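Long-range contact in halohydrin dehalogenase (Rhizobium radiobacter, PDB 4IY1), which catalyses the cofactor-independent dehalogenation of vicinal halohydrins to epoxides, and the reverse ring opening of epoxides by nucleophiles such as cyanide: residues Asn8-Gly13 / Cys30-Phe35. The protein carries 37 engineered substitutions. Sequence-based numbering, arbitrary orientation.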
loop_
_atom_site.group_PDB
_atom_site.type_symbol
_atom_site.label_atom_id
_atom_site.label_comp_id
_atom_site.label_asym_id
_atom_site.label_seq_id
_atom_site.Cartn_x
_atom_site.Cartn_y
_atom_site.Cartn_z
ATOM N N ASN B 8 -8.649 -24.976 12.277
ATOM C CA ASN B 8 -9.242 -24.259 13.389
ATOM C C ASN B 8 -10.734 -23.989 13.175
ATOM O O ASN B 8 -11.225 -22.885 13.379
ATOM C CB ASN B 8 -8.461 -22.965 13.664
ATOM C CG ASN B 8 -7.040 -23.235 14.155
ATOM O OD1 ASN B 8 -6.804 -24.142 14.959
ATOM N ND2 ASN B 8 -6.085 -22.480 13.642
ATOM N N VAL B 9 -11.459 -25.026 12.782
ATOM C CA VAL B 9 -12.744 -24.840 12.148
ATOM C C VAL B 9 -13.781 -24.216 13.077
ATOM O O VAL B 9 -14.715 -23.579 12.611
ATOM C CB VAL B 9 -13.277 -26.140 11.522
ATOM C CG1 VAL B 9 -13.773 -27.092 12.611
ATOM C CG2 VAL B 9 -14.391 -25.826 10.536
ATOM N N LYS B 10 -13.539 -24.276 14.382
ATOM C CA LYS B 10 -14.489 -23.734 15.365
ATOM C C LYS B 10 -14.309 -22.253 15.644
ATOM O O LYS B 10 -15.043 -21.691 16.455
ATOM C CB LYS B 10 -14.405 -24.501 16.678
ATOM C CG LYS B 10 -14.853 -25.965 16.570
ATOM C CD LYS B 10 -14.681 -26.674 17.911
ATOM C CE LYS B 10 -15.630 -27.861 18.061
ATOM N NZ LYS B 10 -15.343 -28.645 19.301
ATOM N N HIS B 11 -13.327 -21.619 15.009
ATOM C CA HIS B 11 -13.011 -20.227 15.346
ATOM C C HIS B 11 -12.825 -19.359 14.144
ATOM O O HIS B 11 -12.552 -19.861 13.036
ATOM C CB HIS B 11 -11.768 -20.153 16.224
ATOM C CG HIS B 11 -11.769 -21.136 17.371
ATOM N ND1 HIS B 11 -12.313 -20.847 18.572
ATOM C CD2 HIS B 11 -11.217 -22.416 17.486
ATOM C CE1 HIS B 11 -12.164 -21.906 19.396
ATOM N NE2 HIS B 11 -11.507 -22.870 18.722
ATOM N N PHE B 12 -12.826 -18.044 14.386
ATOM C CA PHE B 12 -12.438 -17.042 13.382
ATOM C C PHE B 12 -13.220 -17.272 12.096
ATOM O O PHE B 12 -14.440 -17.152 12.097
ATOM C CB PHE B 12 -10.907 -17.074 13.145
ATOM C CG PHE B 12 -10.335 -15.800 12.515
ATOM C CD1 PHE B 12 -11.067 -14.608 12.478
ATOM C CD2 PHE B 12 -9.049 -15.799 11.991
ATOM C CE1 PHE B 12 -10.511 -13.436 11.963
ATOM C CE2 PHE B 12 -8.496 -14.648 11.442
ATOM C CZ PHE B 12 -9.214 -13.454 11.454
ATOM N N GLY B 13 -12.523 -17.605 11.000
ATOM C CA GLY B 13 -13.176 -17.788 9.703
ATOM C C GLY B 13 -13.640 -19.206 9.462
ATOM O O GLY B 13 -14.095 -19.548 8.361
ATOM N N CYS B 30 -11.947 -30.914 8.032
ATOM C CA CYS B 30 -11.852 -29.861 9.038
ATOM C C CYS B 30 -10.852 -30.242 10.099
ATOM O O CYS B 30 -10.850 -31.378 10.597
ATOM C CB CYS B 30 -13.194 -29.638 9.720
ATOM S SG CYS B 30 -14.517 -29.172 8.602
ATOM N N HIS B 31 -10.122 -29.243 10.565
ATOM C CA HIS B 31 -9.171 -29.445 11.624
ATOM C C HIS B 31 -9.527 -28.562 12.780
ATOM O O HIS B 31 -10.107 -27.478 12.605
ATOM C CB HIS B 31 -7.754 -29.180 11.108
ATOM C CG HIS B 31 -6.813 -28.602 12.143
ATOM N ND1 HIS B 31 -6.925 -27.343 12.603
ATOM C CD2 HIS B 31 -5.724 -29.162 12.799
ATOM C CE1 HIS B 31 -6.001 -27.129 13.556
ATOM N NE2 HIS B 31 -5.255 -28.234 13.664
ATOM N N ASP B 32 -9.298 -29.065 13.986
ATOM C CA ASP B 32 -9.425 -28.252 15.182
ATOM C C ASP B 32 -8.625 -28.873 16.308
ATOM O O ASP B 32 -8.391 -30.099 16.330
ATOM C CB ASP B 32 -10.890 -28.121 15.603
ATOM C CG ASP B 32 -11.102 -27.006 16.586
ATOM O OD1 ASP B 32 -11.144 -27.268 17.800
ATOM O OD2 ASP B 32 -11.141 -25.839 16.169
ATOM N N GLU B 33 -8.138 -28.018 17.194
ATOM C CA GLU B 33 -7.338 -28.465 18.326
ATOM C C GLU B 33 -8.172 -29.463 19.140
ATOM O O GLU B 33 -7.698 -30.537 19.532
ATOM C CB GLU B 33 -6.924 -27.251 19.170
ATOM C CG GLU B 33 -5.808 -27.503 20.165
ATOM C CD GLU B 33 -5.255 -26.216 20.768
ATOM O OE1 GLU B 33 -5.243 -25.180 20.068
ATOM O OE2 GLU B 33 -4.789 -26.241 21.932
ATOM N N SER B 34 -9.462 -29.177 19.245
ATOM C CA SER B 34 -10.332 -29.965 20.089
ATOM C C SER B 34 -10.602 -31.341 19.483
ATOM O O SER B 34 -11.095 -32.233 20.164
ATOM C CB SER B 34 -11.629 -29.223 20.361
ATOM O OG SER B 34 -12.561 -29.460 19.324
ATOM N N PHE B 35 -10.271 -31.526 18.210
ATOM C CA PHE B 35 -10.466 -32.827 17.587
ATOM C C PHE B 35 -9.404 -33.824 18.033
ATOM O O PHE B 35 -9.261 -34.890 17.432
ATOM C CB PHE B 35 -10.491 -32.738 16.063
ATOM C CG PHE B 35 -11.649 -31.964 15.514
ATOM C CD1 PHE B 35 -11.636 -31.511 14.205
ATOM C CD2 PHE B 35 -12.707 -31.599 16.329
ATOM C CE1 PHE B 35 -12.676 -30.740 13.711
ATOM C CE2 PHE B 35 -13.776 -30.877 15.829
ATOM C CZ PHE B 35 -13.763 -30.449 14.518
HETATM O O HOH W 1 -8.580 -25.011 16.905
HETATM O O HOH W 2 -11.353 -25.650 19.635
#
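V9, N8 and D32 bury the most surface where the loop after strand 3-6 meets the loop after strand 27-30. V9 N donates to H31 O at 2.8 Å, and N8 N reaches H31 ND1 at 2.9 Å, lying in the ring plane with a nearly straight bond (173°). This second bond helps to set the rotation of the imidazole, alongside which the N8 side chain runs; the N8 amide is tilted 67° from the ring, and its ND2 bonds N79 O. V9 spreads its two methyls: CG2 touches C30 SG at 3.9 Å, while CG1 meets F35 CZ at the same distance of 3.9 Å. With CG anti to the backbone N (chi1 -164°), D32 turns its carboxylate toward the backbone N atoms of the type I turn N8-H11. OD2 takes a long, weak bond from K10 N, and one water, bonded to N8 OD1 and E33 N, also donates weakly to OD2. OD1 accepts S34 N (2.9 Å), an Asx turn, and S34 OG (3.0 Å) from opposite faces of the carboxylate. An alanine in place of D32 would probably leave S34 N and OG without their shared acceptor, undoing the Asx turn, and take from K10 N its weak carboxylate contact. The extended K10 chain crosses D32, and NZ bonds S34 OG (2.9 Å) and forms a salt bridge with E40. These neighbouring loops at the C-terminal ends of parallel strands, linked through helix 14-23, belong to the first beta-alpha-beta unit of the Rossmann-like short-chain dehydrogenase/reductase fold, the region that binds the dinucleotide in the family's dehydrogenases.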